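Local coordinates for protein vacuolar aminopeptidase 1 (Saccharomyces cerevisiae, PDB 5JGF) that removes amino acids, preferably neutral or hydrophobic ones, from the N-terminus of peptides as a zinc-dependent dodecameric vacuolar enzyme, at residues Lys21-Tyr26 and Leu152-Pro157; Ile16-Lys21 and Val29-Glu34. All blocks are in the same frame, centred on the assembly; numbering follows the deposited sequence.

Contact 1: residues Lys21-Tyr26 and Leu152-Pro157; sequences KNPTTY and LVDSTP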
ATOM      1  N   LYS D  21     -21.883 -29.111  38.433  1.00 14.98           N
ATOM      2  CA  LYS D  21     -21.827 -28.863  39.871  1.00 16.68           C
ATOM      3  C   LYS D  21     -20.480 -28.403  40.412  1.00 15.25           C
ATOM      4  O   LYS D  21     -20.388 -28.000  41.567  1.00 14.29           O
ATOM      5  CB  LYS D  21     -22.279 -30.116  40.627  1.00 19.08           C
ATOM      6  CG  LYS D  21     -23.744 -30.460  40.409  1.00 24.74           C
ATOM      7  CD  LYS D  21     -24.109 -31.787  41.057  1.00 32.25           C
ATOM      8  CE  LYS D  21     -25.589 -32.101  40.879  1.00 36.78           C
ATOM      9  NZ  LYS D  21     -25.940 -33.438  41.440  1.00 40.90           N
ATOM     10  N   ASN D  22     -19.441 -28.449  39.583  1.00 14.22           N
ATOM     11  CA  ASN D  22     -18.101 -28.048  40.013  1.00 13.61           C
ATOM     12  C   ASN D  22     -17.463 -27.167  38.937  1.00 12.52           C
ATOM     13  O   ASN D  22     -16.530 -27.573  38.251  1.00 12.07           O
ATOM     14  CB  ASN D  22     -17.266 -29.306  40.248  1.00 13.48           C
ATOM     15  CG  ASN D  22     -17.919 -30.243  41.244  1.00 16.11           C
ATOM     16  OD1 ASN D  22     -17.834 -30.034  42.452  1.00 16.26           O
ATOM     17  ND2 ASN D  22     -18.606 -31.265  40.739  1.00 17.14           N
ATOM     18  N   PRO D  23     -17.955 -25.929  38.805  1.00 14.33           N
ATOM     19  CA  PRO D  23     -17.494 -24.941  37.823  1.00 14.21           C
ATOM     20  C   PRO D  23     -16.056 -24.442  37.883  1.00 13.96           C
ATOM     21  O   PRO D  23     -15.464 -24.160  36.842  1.00 14.12           O
ATOM     22  CB  PRO D  23     -18.503 -23.810  37.988  1.00 13.10           C
ATOM     23  CG  PRO D  23     -18.795 -23.858  39.460  1.00 13.90           C
ATOM     24  CD  PRO D  23     -18.973 -25.340  39.695  1.00 13.01           C
ATOM     25  N   THR D  24     -15.495 -24.314  39.084  1.00 14.39           N
ATOM     26  CA  THR D  24     -14.124 -23.824  39.207  1.00 13.05           C
ATOM     27  C   THR D  24     -13.142 -24.932  39.574  1.00 15.15           C
ATOM     28  O   THR D  24     -13.539 -26.016  40.004  1.00 14.58           O
ATOM     29  CB  THR D  24     -14.016 -22.721  40.276  1.00 14.80           C
ATOM     30  OG1 THR D  24     -14.091 -23.309  41.582  1.00 13.74           O
ATOM     31  CG2 THR D  24     -15.151 -21.711  40.115  1.00 13.02           C
ATOM     32  N   THR D  25     -11.856 -24.653  39.398  1.00 14.04           N
ATOM     33  CA  THR D  25     -10.825 -25.631  39.720  1.00 14.33           C
ATOM     34  C   THR D  25     -10.961 -26.062  41.184  1.00 14.19           C
ATOM     35  O   THR D  25     -10.806 -27.241  41.513  1.00 13.99           O
ATOM     36  CB  THR D  25      -9.424 -25.045  39.472  1.00 15.52           C
ATOM     37  OG1 THR D  25      -9.352 -24.552  38.126  1.00 14.83           O
ATOM     38  CG2 THR D  25      -8.354 -26.117  39.661  1.00 12.41           C
ATOM     39  N   TYR D  26     -11.265 -25.107  42.058  1.00 13.64           N
ATOM     40  CA  TYR D  26     -11.443 -25.411  43.478  1.00 14.98           C
ATOM     41  C   TYR D  26     -12.530 -26.459  43.696  1.00 15.86           C
ATOM     42  O   TYR D  26     -12.344 -27.392  44.480  1.00 15.01           O
ATOM     43  CB  TYR D  26     -11.812 -24.150  44.259  1.00 12.92           C
ATOM     44  CG  TYR D  26     -10.707 -23.125  44.331  1.00 13.68           C
ATOM     45  CD1 TYR D  26      -9.545 -23.373  45.061  1.00 13.88           C
ATOM     46  CD2 TYR D  26     -10.824 -21.903  43.671  1.00 14.40           C
ATOM     47  CE1 TYR D  26      -8.524 -22.426  45.135  1.00 13.88           C
ATOM     48  CE2 TYR D  26      -9.809 -20.951  43.735  1.00 15.50           C
ATOM     49  CZ  TYR D  26      -8.666 -21.217  44.467  1.00 15.28           C
ATOM     50  OH  TYR D  26      -7.659 -20.279  44.525  1.00 15.87           O
ATOM     51  N   LEU D 152     -16.157 -22.354  49.623  1.00 19.63           N
ATOM     52  CA  LEU D 152     -16.389 -22.339  48.186  1.00 19.64           C
ATOM     53  C   LEU D 152     -17.819 -21.892  47.941  1.00 20.13           C
ATOM     54  O   LEU D 152     -18.739 -22.316  48.648  1.00 17.81           O
ATOM     55  CB  LEU D 152     -16.171 -23.736  47.602  1.00 21.47           C
ATOM     56  CG  LEU D 152     -14.845 -24.010  46.881  1.00 23.61           C
ATOM     57  CD1 LEU D 152     -13.670 -23.350  47.594  1.00 22.62           C
ATOM     58  CD2 LEU D 152     -14.660 -25.509  46.781  1.00 23.36           C
ATOM     59  N   VAL D 153     -18.006 -21.023  46.952  1.00 15.81           N
ATOM     60  CA  VAL D 153     -19.334 -20.529  46.612  1.00 15.27           C
ATOM     61  C   VAL D 153     -19.612 -20.752  45.129  1.00 14.62           C
ATOM     62  O   VAL D 153     -18.688 -20.927  44.336  1.00 13.89           O
ATOM     63  CB  VAL D 153     -19.480 -19.032  46.961  1.00 17.46           C
ATOM     64  CG1 VAL D 153     -19.391 -18.849  48.474  1.00 17.96           C
ATOM     65  CG2 VAL D 153     -18.390 -18.222  46.267  1.00 17.56           C
ATOM     66  N   ASP D 154     -20.889 -20.747  44.763  1.00 14.54           N
ATOM     67  CA  ASP D 154     -21.295 -20.990  43.384  1.00 15.91           C
ATOM     68  C   ASP D 154     -22.713 -20.456  43.201  1.00 15.49           C
ATOM     69  O   ASP D 154     -23.638 -20.896  43.883  1.00 17.71           O
ATOM     70  CB  ASP D 154     -21.250 -22.497  43.125  1.00 16.39           C
ATOM     71  CG  ASP D 154     -21.717 -22.876  41.739  1.00 20.02           C
ATOM     72  OD1 ASP D 154     -21.886 -24.091  41.491  1.00 20.09           O
ATOM     73  OD2 ASP D 154     -21.908 -21.975  40.897  1.00 18.19           O
ATOM     74  N   SER D 155     -22.890 -19.512  42.280  1.00 15.47           N
ATOM     75  CA  SER D 155     -24.206 -18.917  42.049  1.00 14.65           C
ATOM     76  C   SER D 155     -25.153 -19.789  41.234  1.00 14.93           C
ATOM     77  O   SER D 155     -26.361 -19.555  41.230  1.00 14.09           O
ATOM     78  CB  SER D 155     -24.062 -17.556  41.354  1.00 14.45           C
ATOM     79  OG  SER D 155     -23.672 -17.711  39.999  1.00 12.66           O
ATOM     80  N   THR D 156     -24.607 -20.784  40.539  1.00 14.89           N
ATOM     81  CA  THR D 156     -25.417 -21.676  39.710  1.00 14.34           C
ATOM     82  C   THR D 156     -26.695 -22.078  40.447  1.00 15.72           C
ATOM     83  O   THR D 156     -26.648 -22.453  41.616  1.00 15.58           O
ATOM     84  CB  THR D 156     -24.628 -22.950  39.352  1.00 15.90           C
ATOM     85  OG1 THR D 156     -23.376 -22.580  38.756  1.00 14.78           O
ATOM     86  CG2 THR D 156     -25.414 -23.814  38.373  1.00 14.04           C
ATOM     87  N   PRO D 157     -27.852 -22.044  39.762  1.00 15.92           N
ATOM     88  CA  PRO D 157     -28.106 -21.693  38.361  1.00 15.06           C
ATOM     89  C   PRO D 157     -28.226 -20.206  38.023  1.00 14.80           C
ATOM     90  O   PRO D 157     -28.467 -19.856  36.869  1.00 17.73           O
ATOM     91  CB  PRO D 157     -29.402 -22.427  38.071  1.00 15.13           C
ATOM     92  CG  PRO D 157     -30.161 -22.188  39.352  1.00 16.61           C
ATOM     93  CD  PRO D 157     -29.105 -22.483  40.414  1.00 15.48           C
TER
HETATM   94  O   HOH W   1     -21.436 -25.996  43.558  1.00 37.50           O
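P23 and D154 meet where the turn joining helices 7-21 and 25-38 lies against strand 149-154, an outermost strand of the antiparallel six-stranded sheet; D154 itself forms an Asx turn with T156. On the packed side, the side chains of P23 and D154 cross obliquely, P23 CD 3.6 Å from D154 OD1 and P23 CG 3.8 Å from D154 CG. The carboxylate reaches this ring because CG of D154 stands anti to the backbone N (chi1 177°). F241 of strand 233-242 touches both side chains, and the carbonyl of P23 accepts from R264. The second patch is a side-chain contact of L152 CD1 with Y26 CB (3.9 Å), with L152 CD2 against the Y26 carbonyl group. The Y26 ring leads off toward D237, which bonds its hydroxyl, and the Y26 side chain also packs on V383 of a second subunit.

The looser side runs past K21, whose extended side chain points off and is exposed. There a water lies within hydrogen-bonding distance of both K21 O and D154 OD1, but has more acceptors around it than protons to give. No direct hydrogen bond joins the segments. The other carboxylate oxygen turns inward on its own loop: D154 OD2 accepts from T156 OG1 at 2.7 Å, on the syn side, and from T156 N above the carboxylate plane, 59° out of it.

Contact 2: residues Ile16-Lys21 and Val29-Glu34; sequences IDFIYK and VSFFAE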
ATOM      1  N   ILE D  16     -21.551 -34.956  32.981  1.00 14.21           N
ATOM      2  CA  ILE D  16     -22.270 -33.698  32.783  1.00 13.80           C
ATOM      3  C   ILE D  16     -22.595 -33.055  34.132  1.00 15.79           C
ATOM      4  O   ILE D  16     -22.408 -31.848  34.319  1.00 12.74           O
ATOM      5  CB  ILE D  16     -23.569 -33.926  31.969  1.00 14.87           C
ATOM      6  CG1 ILE D  16     -23.211 -34.188  30.501  1.00 14.77           C
ATOM      7  CG2 ILE D  16     -24.505 -32.724  32.109  1.00 14.26           C
ATOM      8  CD1 ILE D  16     -24.393 -34.570  29.630  1.00 14.56           C
ATOM      9  N   ASP D  17     -23.070 -33.862  35.077  1.00 16.26           N
ATOM     10  CA  ASP D  17     -23.394 -33.348  36.405  1.00 16.71           C
ATOM     11  C   ASP D  17     -22.138 -32.831  37.108  1.00 13.74           C
ATOM     12  O   ASP D  17     -22.171 -31.795  37.767  1.00 13.51           O
ATOM     13  CB  ASP D  17     -24.058 -34.434  37.260  1.00 19.46           C
ATOM     14  CG  ASP D  17     -25.409 -34.856  36.718  1.00 25.98           C
ATOM     15  OD1 ASP D  17     -26.029 -34.058  35.980  1.00 28.08           O
ATOM     16  OD2 ASP D  17     -25.861 -35.978  37.042  1.00 28.85           O
ATOM     17  N   PHE D  18     -21.036 -33.558  36.954  1.00 13.80           N
ATOM     18  CA  PHE D  18     -19.756 -33.182  37.550  1.00 12.98           C
ATOM     19  C   PHE D  18     -19.328 -31.801  37.053  1.00 13.34           C
ATOM     20  O   PHE D  18     -18.966 -30.928  37.842  1.00 11.66           O
ATOM     21  CB  PHE D  18     -18.702 -34.242  37.190  1.00 13.59           C
ATOM     22  CG  PHE D  18     -17.278 -33.745  37.222  1.00 13.28           C
ATOM     23  CD1 PHE D  18     -16.661 -33.410  38.422  1.00 13.44           C
ATOM     24  CD2 PHE D  18     -16.542 -33.652  36.042  1.00 13.23           C
ATOM     25  CE1 PHE D  18     -15.325 -32.992  38.449  1.00 14.62           C
ATOM     26  CE2 PHE D  18     -15.212 -33.237  36.055  1.00 13.19           C
ATOM     27  CZ  PHE D  18     -14.600 -32.906  37.261  1.00 14.48           C
ATOM     28  N   ILE D  19     -19.383 -31.604  35.740  1.00 12.84           N
ATOM     29  CA  ILE D  19     -18.996 -30.327  35.151  1.00 12.18           C
ATOM     30  C   ILE D  19     -19.895 -29.197  35.643  1.00 13.42           C
ATOM     31  O   ILE D  19     -19.418 -28.117  35.989  1.00 11.62           O
ATOM     32  CB  ILE D  19     -19.063 -30.398  33.604  1.00 12.73           C
ATOM     33  CG1 ILE D  19     -17.940 -31.299  33.076  1.00 12.46           C
ATOM     34  CG2 ILE D  19     -18.991 -28.992  33.005  1.00 12.85           C
ATOM     35  CD1 ILE D  19     -16.534 -30.748  33.297  1.00 13.13           C
ATOM     36  N   TYR D  20     -21.197 -29.462  35.676  1.00 12.37           N
ATOM     37  CA  TYR D  20     -22.193 -28.482  36.099  1.00 13.58           C
ATOM     38  C   TYR D  20     -22.118 -28.118  37.583  1.00 14.88           C
ATOM     39  O   TYR D  20     -22.262 -26.953  37.954  1.00 14.28           O
ATOM     40  CB  TYR D  20     -23.593 -29.014  35.772  1.00 15.43           C
ATOM     41  CG  TYR D  20     -24.726 -28.053  36.059  1.00 17.04           C
ATOM     42  CD1 TYR D  20     -24.834 -26.842  35.371  1.00 15.92           C
ATOM     43  CD2 TYR D  20     -25.712 -28.370  36.993  1.00 17.91           C
ATOM     44  CE1 TYR D  20     -25.897 -25.973  35.602  1.00 16.04           C
ATOM     45  CE2 TYR D  20     -26.781 -27.506  37.234  1.00 17.52           C
ATOM     46  CZ  TYR D  20     -26.868 -26.313  36.535  1.00 17.46           C
ATOM     47  OH  TYR D  20     -27.929 -25.467  36.761  1.00 14.94           O
ATOM     48  N   LYS D  21     -21.883 -29.111  38.433  1.00 14.98           N
ATOM     49  CA  LYS D  21     -21.827 -28.863  39.871  1.00 16.68           C
ATOM     50  C   LYS D  21     -20.480 -28.403  40.412  1.00 15.25           C
ATOM     51  O   LYS D  21     -20.388 -28.000  41.567  1.00 14.29           O
ATOM     52  CB  LYS D  21     -22.279 -30.116  40.627  1.00 19.08           C
ATOM     53  CG  LYS D  21     -23.744 -30.460  40.409  1.00 24.74           C
ATOM     54  CD  LYS D  21     -24.109 -31.787  41.057  1.00 32.25           C
ATOM     55  CE  LYS D  21     -25.589 -32.101  40.879  1.00 36.78           C
ATOM     56  NZ  LYS D  21     -25.940 -33.438  41.440  1.00 40.90           N
ATOM     57  N   VAL D  29     -11.364 -30.050  42.400  1.00 13.11           N
ATOM     58  CA  VAL D  29     -10.460 -30.714  43.328  1.00 14.55           C
ATOM     59  C   VAL D  29     -11.236 -31.199  44.551  1.00 16.23           C
ATOM     60  O   VAL D  29     -11.030 -32.322  45.011  1.00 16.48           O
ATOM     61  CB  VAL D  29      -9.325 -29.765  43.764  1.00 14.95           C
ATOM     62  CG1 VAL D  29      -8.544 -30.378  44.919  1.00 15.05           C
ATOM     63  CG2 VAL D  29      -8.393 -29.496  42.585  1.00 14.62           C
ATOM     64  N   SER D  30     -12.141 -30.363  45.057  1.00 15.64           N
ATOM     65  CA  SER D  30     -12.954 -30.699  46.221  1.00 18.62           C
ATOM     66  C   SER D  30     -13.806 -31.904  45.899  1.00 18.46           C
ATOM     67  O   SER D  30     -13.995 -32.769  46.742  1.00 16.75           O
ATOM     68  CB  SER D  30     -13.847 -29.515  46.594  1.00 23.08           C
ATOM     69  OG  SER D  30     -14.535 -29.756  47.801  1.00 28.84           O
ATOM     70  N   PHE D  31     -14.340 -31.944  44.682  1.00 16.40           N
ATOM     71  CA  PHE D  31     -15.169 -33.062  44.228  1.00 17.28           C
ATOM     72  C   PHE D  31     -14.398 -34.378  44.267  1.00 16.99           C
ATOM     73  O   PHE D  31     -14.899 -35.392  44.759  1.00 17.64           O
ATOM     74  CB  PHE D  31     -15.639 -32.816  42.787  1.00 15.85           C
ATOM     75  CG  PHE D  31     -16.292 -34.012  42.142  1.00 16.63           C
ATOM     76  CD1 PHE D  31     -17.651 -34.265  42.315  1.00 17.99           C
ATOM     77  CD2 PHE D  31     -15.542 -34.891  41.364  1.00 16.50           C
ATOM     78  CE1 PHE D  31     -18.253 -35.380  41.714  1.00 18.55           C
ATOM     79  CE2 PHE D  31     -16.134 -36.006  40.763  1.00 18.33           C
ATOM     80  CZ  PHE D  31     -17.492 -36.248  40.939  1.00 17.11           C
ATOM     81  N   PHE D  32     -13.187 -34.366  43.722  1.00 16.40           N
ATOM     82  CA  PHE D  32     -12.366 -35.571  43.698  1.00 17.43           C
ATOM     83  C   PHE D  32     -11.889 -35.981  45.086  1.00 18.34           C
ATOM     84  O   PHE D  32     -11.750 -37.175  45.369  1.00 18.25           O
ATOM     85  CB  PHE D  32     -11.164 -35.388  42.766  1.00 16.48           C
ATOM     86  CG  PHE D  32     -11.528 -35.365  41.305  1.00 16.38           C
ATOM     87  CD1 PHE D  32     -12.338 -36.355  40.763  1.00 15.22           C
ATOM     88  CD2 PHE D  32     -11.060 -34.351  40.473  1.00 16.56           C
ATOM     89  CE1 PHE D  32     -12.681 -36.342  39.407  1.00 15.41           C
ATOM     90  CE2 PHE D  32     -11.395 -34.328  39.116  1.00 16.73           C
ATOM     91  CZ  PHE D  32     -12.209 -35.324  38.584  1.00 16.32           C
ATOM     92  N   ALA D  33     -11.628 -34.999  45.943  1.00 17.66           N
ATOM     93  CA  ALA D  33     -11.192 -35.286  47.304  1.00 17.97           C
ATOM     94  C   ALA D  33     -12.309 -36.014  48.029  1.00 20.55           C
ATOM     95  O   ALA D  33     -12.072 -36.977  48.761  1.00 18.85           O
ATOM     96  CB  ALA D  33     -10.859 -33.989  48.036  1.00 18.29           C
ATOM     97  N   GLU D  34     -13.531 -35.544  47.820  1.00 20.74           N
ATOM     98  CA  GLU D  34     -14.701 -36.138  48.447  1.00 23.37           C
ATOM     99  C   GLU D  34     -14.919 -37.559  47.949  1.00 23.16           C
ATOM    100  O   GLU D  34     -15.262 -38.455  48.727  1.00 21.46           O
ATOM    101  CB  GLU D  34     -15.923 -35.283  48.144  1.00 28.03           C
ATOM    102  CG  GLU D  34     -17.161 -35.670  48.917  1.00 38.62           C
ATOM    103  CD  GLU D  34     -18.281 -34.654  48.723  1.00 44.48           C
ATOM    104  OE1 GLU D  34     -19.471 -35.000  48.847  1.00 48.25           O
ATOM    105  OE2 GLU D  34     -17.977 -33.485  48.432  1.00 48.29           O
TER
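F18 sets the CD1 corner of its ring over one face of F31, with F18 CD1 3.4 Å above that plane and displaced toward its rim. The closest atoms, F18 CD1 and F31 CD2, are 3.5 Å apart. The ring planes are inclined at 48° with centroids 4.8 Å apart. At its far end F18 meets a second ring: F18 CZ approaches F32 CZ to 3.6 Å. The side chains of F18 and F32 cross at about a right angle. F32 also places CE1 in plane at the edge of F31, so the three rings are mutually engaged.

Different first torsions let consecutive residues of one helix both reach F18: CG of F31 stands anti to the backbone N (chi1 170°), whereas that of F32 lies anti to the carbonyl carbon (chi1 -71°). Helix 261-278 adds further cover, F268 meeting the ring of F18 and M271 touching F32. No polar bond crosses the contact. The F18 side chain is about 13 Å from a bound zinc ion, and the geometry is that of an aromatic cluster joining two consecutive helices, 7-21 and 25-38.

Both contacts use helix 25-38 and share K21, and their centres lie 9 Å apart, but they differ in place and chemistry. Contact 2 is buried and wholly aromatic, joining that helix to the preceding helix 7-21. Contact 1 is partly buried and mixed, with apolar patches beside a carboxylate and a water; it ties the intervening turn to an outermost strand of the six-stranded sheet. They also touch directly: N22 ND2 packs 3.5 Å from F31 CD1, and T156 CG2 lies 3.4 Å from Y20 OH. The two consecutive helices thus meet through aromatic rings in contact 2, while the turn between them and the start of the second helix lie against the sheet in contact 1.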